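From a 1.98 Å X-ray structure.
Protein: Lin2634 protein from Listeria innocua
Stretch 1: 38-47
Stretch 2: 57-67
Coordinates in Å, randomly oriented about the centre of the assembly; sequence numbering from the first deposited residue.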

# COMPACT_ATOMS: atom_id res chain seq x y z
N VAL B 38 5.20 23.53 2.22
CA VAL B 38 5.84 24.71 1.66
C VAL B 38 5.06 25.97 2.02
O VAL B 38 5.67 27.02 2.32
CB VAL B 38 6.07 24.58 0.16
CG1 VAL B 38 6.51 25.90 -0.52
CG2 VAL B 38 7.14 23.47 -0.11
N THR B 39 3.73 25.90 1.98
CA THR B 39 2.88 27.06 2.34
C THR B 39 3.06 27.41 3.83
O THR B 39 3.26 28.57 4.18
CB THR B 39 1.42 26.85 1.93
OG1 THR B 39 1.38 26.48 0.55
CG2 THR B 39 0.61 28.14 2.09
N SER B 40 3.10 26.40 4.70
CA SER B 40 3.41 26.63 6.12
C SER B 40 4.78 27.23 6.39
O SER B 40 4.92 28.18 7.20
CB SER B 40 3.21 25.36 6.91
OG SER B 40 1.87 24.89 6.74
N ILE B 41 5.80 26.70 5.69
CA ILE B 41 7.16 27.24 5.74
C ILE B 41 7.17 28.70 5.27
O ILE B 41 7.72 29.57 5.95
CB ILE B 41 8.17 26.34 4.92
CG1 ILE B 41 8.36 24.98 5.62
CG2 ILE B 41 9.52 27.04 4.72
CD1 ILE B 41 8.87 23.85 4.68
N ALA B 42 6.52 28.99 4.15
CA ALA B 42 6.50 30.34 3.59
C ALA B 42 5.85 31.34 4.55
O ALA B 42 6.34 32.48 4.72
CB ALA B 42 5.78 30.36 2.22
N GLN B 43 4.77 30.90 5.18
CA GLN B 43 4.05 31.66 6.20
C GLN B 43 4.98 32.02 7.33
O GLN B 43 4.91 33.12 7.87
CB GLN B 43 2.88 30.81 6.73
CG GLN B 43 2.14 31.30 7.99
CD GLN B 43 0.93 30.44 8.29
OE1 GLN B 43 -0.18 30.71 7.82
NE2 GLN B 43 1.15 29.38 9.04
N PHE B 44 5.83 31.07 7.74
CA PHE B 44 6.77 31.38 8.79
C PHE B 44 7.78 32.42 8.32
O PHE B 44 8.06 33.38 9.04
CB PHE B 44 7.51 30.15 9.30
CG PHE B 44 8.65 30.52 10.19
CD1 PHE B 44 8.42 30.93 11.47
CD2 PHE B 44 9.96 30.53 9.70
CE1 PHE B 44 9.49 31.34 12.29
CE2 PHE B 44 11.01 30.91 10.51
CZ PHE B 44 10.77 31.31 11.82
N PHE B 45 8.33 32.26 7.12
CA PHE B 45 9.28 33.26 6.64
C PHE B 45 8.63 34.63 6.46
O PHE B 45 9.29 35.67 6.66
CB PHE B 45 10.04 32.78 5.37
CG PHE B 45 11.02 31.66 5.65
CD1 PHE B 45 11.92 31.73 6.71
CD2 PHE B 45 11.04 30.52 4.84
CE1 PHE B 45 12.81 30.69 6.97
CE2 PHE B 45 11.95 29.49 5.09
CZ PHE B 45 12.81 29.57 6.15
N GLY B 46 7.37 34.65 6.06
CA GLY B 46 6.59 35.87 6.03
C GLY B 46 6.62 36.63 7.37
O GLY B 46 6.79 37.86 7.39
N ALA B 47 6.46 35.88 8.46
CA ALA B 47 6.54 36.40 9.82
C ALA B 47 7.91 36.98 10.09
O ALA B 47 8.02 38.07 10.66
CB ALA B 47 6.18 35.31 10.85
N ASN B 57 3.36 41.18 1.00
CA ASN B 57 2.07 41.00 0.33
C ASN B 57 1.59 39.57 0.61
O ASN B 57 2.01 38.58 -0.05
CB ASN B 57 2.23 41.30 -1.17
CG ASN B 57 0.93 41.18 -1.96
OD1 ASN B 57 0.01 40.46 -1.59
ND2 ASN B 57 0.87 41.90 -3.08
N TRP B 58 0.67 39.44 1.57
CA TRP B 58 0.31 38.10 2.02
C TRP B 58 -0.47 37.30 0.99
O TRP B 58 -0.27 36.07 0.86
CB TRP B 58 -0.40 38.15 3.38
CG TRP B 58 0.61 38.40 4.46
CD1 TRP B 58 1.04 39.63 4.93
CD2 TRP B 58 1.36 37.41 5.19
NE1 TRP B 58 2.01 39.45 5.89
CE2 TRP B 58 2.22 38.11 6.08
CE3 TRP B 58 1.40 36.01 5.18
CZ2 TRP B 58 3.09 37.45 6.96
CZ3 TRP B 58 2.28 35.35 6.07
CH2 TRP B 58 3.11 36.07 6.93
N ARG B 59 -1.35 37.95 0.26
CA ARG B 59 -2.05 37.26 -0.80
C ARG B 59 -1.03 36.67 -1.76
O ARG B 59 -1.19 35.53 -2.16
CB ARG B 59 -3.00 38.20 -1.55
CG ARG B 59 -3.86 37.46 -2.55
CD ARG B 59 -4.79 38.42 -3.29
NE ARG B 59 -5.72 37.66 -4.10
CZ ARG B 59 -6.79 38.17 -4.72
NH1 ARG B 59 -7.07 39.46 -4.61
NH2 ARG B 59 -7.59 37.38 -5.43
N ALA B 60 0.01 37.44 -2.10
CA ALA B 60 1.03 36.99 -3.04
C ALA B 60 1.86 35.86 -2.43
O ALA B 60 2.14 34.88 -3.09
CB ALA B 60 1.95 38.16 -3.51
N LEU B 61 2.21 35.97 -1.15
CA LEU B 61 3.00 34.94 -0.50
C LEU B 61 2.28 33.62 -0.52
O LEU B 61 2.85 32.61 -0.93
CB LEU B 61 3.35 35.36 0.93
CG LEU B 61 4.14 34.40 1.81
CD1 LEU B 61 4.80 35.19 2.94
CD2 LEU B 61 3.25 33.30 2.38
N TYR B 62 1.04 33.62 -0.06
CA TYR B 62 0.26 32.39 0.04
C TYR B 62 -0.09 31.80 -1.31
O TYR B 62 0.01 30.58 -1.50
CB TYR B 62 -1.04 32.64 0.80
CG TYR B 62 -0.89 32.66 2.31
CD1 TYR B 62 -0.47 31.53 3.03
CD2 TYR B 62 -1.23 33.79 3.02
CE1 TYR B 62 -0.38 31.57 4.44
CE2 TYR B 62 -1.14 33.85 4.39
CZ TYR B 62 -0.72 32.77 5.11
OH TYR B 62 -0.68 32.91 6.48
N GLU B 63 -0.55 32.64 -2.23
CA GLU B 63 -0.93 32.15 -3.54
C GLU B 63 0.25 31.53 -4.31
O GLU B 63 0.07 30.53 -4.98
CB GLU B 63 -1.69 33.21 -4.36
CG GLU B 63 -0.87 34.26 -4.96
CD GLU B 63 -1.69 35.44 -5.52
OE1 GLU B 63 -2.95 35.46 -5.44
OE2 GLU B 63 -1.03 36.35 -6.06
N LYS B 64 1.45 32.09 -4.19
CA LYS B 64 2.62 31.49 -4.82
C LYS B 64 2.95 30.13 -4.21
O LYS B 64 3.15 29.15 -4.95
CB LYS B 64 3.84 32.43 -4.69
CG LYS B 64 3.79 33.65 -5.58
CD LYS B 64 4.84 34.70 -5.15
CE LYS B 64 4.90 35.89 -6.12
NZ LYS B 64 5.32 35.47 -7.46
N ALA B 65 2.98 30.04 -2.87
CA ALA B 65 3.35 28.82 -2.16
C ALA B 65 2.30 27.72 -2.31
O ALA B 65 2.63 26.55 -2.54
CB ALA B 65 3.59 29.11 -0.68
N LEU B 66 1.02 28.10 -2.21
CA LEU B 66 -0.06 27.13 -2.25
C LEU B 66 -0.16 26.41 -3.61
O LEU B 66 -0.37 25.21 -3.66
CB LEU B 66 -1.41 27.80 -1.92
CG LEU B 66 -2.56 26.80 -1.81
CD1 LEU B 66 -2.39 25.90 -0.57
CD2 LEU B 66 -3.91 27.55 -1.80
N ASN B 67 -0.03 27.18 -4.68
CA ASN B 67 -0.30 26.71 -6.02
C ASN B 67 0.91 26.30 -6.85
O ASN B 67 0.75 25.88 -7.96
CB ASN B 67 -1.06 27.80 -6.76
CG ASN B 67 -2.31 28.26 -5.99
OD1 ASN B 67 -3.20 27.46 -5.73
ND2 ASN B 67 -2.36 29.53 -5.63

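Residues 38-47 lie within one helix, and a second helix of the same chain begins at Trp58; the two pack in a nearly antiparallel arrangement, with 155° between their N-to-C directions and axes 8.4 Å apart at closest approach. The contact buries 459 Å², summed over both sides, and Thr39, Ala65 and Tyr62 cover the largest areas.

Thr39 marks the point where the backbones are nearest: its CA lies 4.9 Å from the CA of Ala65. Such an approach leaves little room for side chains, and both residues are small at this position. Both point their CA-to-CB bonds toward the opposing helix. In the m rotamer, Thr39 sets its OG1 directly against the second backbone, 3.3 Å from Ala65 C and 3.2 Å from Leu66 CA. Although Thr39 OG1 is also 3.2 Å from Leu66 N, the angle is poor and the pair is not a hydrogen bond; Leu66 N instead donates to Tyr62 O within its own helix, at 2.8 Å. The hydroxyl of Thr39 is hydrogen-bonded elsewhere in the structure, so its polar group is satisfied although buried. Its methyl group packs against the edge of the Tyr62 ring, with Thr39 CG2 3.7 Å from Tyr62 CD1.

Apart from its backbone, which meets Thr39 OG1, Ala65 offers the first helix a single methyl group. Ala65 CB lies 3.8 Å from Ala42 CB, 3.6 Å from Thr39 OG1 and 4.3 Å from Val38 CG1, so that one small side chain touches residues on successive turns. Ala42 extends this apolar seam toward Leu61, with Ala42 CB 3.9 Å from Leu61 CD2. The leucine reaches farther along the first helix, placing Leu61 CD1 3.6 Å from both Ala42 O and Gly46 CA.

Tyr62 supplies the one hydrogen bond between the stretches. Its CA-to-CB bond points sideways, but the end of the side chain comes nearer the first helix, where Tyr62 OH donates to Gln43 OE1 at 2.6 Å. Gln43 is arranged in a complementary way: its CA-to-CB bond is also sideways, and t rotamers at chi1 and chi2 extend the chain so that its amide oxygen reaches the tyrosine hydroxyl near the plane of the ring. The bond thus joins two polar groups in a buried setting, and both OE1 and NE2 of Gln43 have further hydrogen bonds elsewhere in the structure.

Near the start of the second helix, Trp58 fills the space beside Gln43 and Gly46. From a sideways CA-to-CB bond its indole extends to the first helix, bringing Trp58 CH2 within 3.6 Å of Gln43 O and of Gly46 C. The oxygen lies at the ring edge, near its plane. Glycine suits this crowded site: an ideal CB on Gly46 would fall 2.5 Å from Trp58 CH2 and 2.8 Å from Leu61 CD1, clashing with both. Its bare backbone therefore lets the indole and the leucine close against the helix.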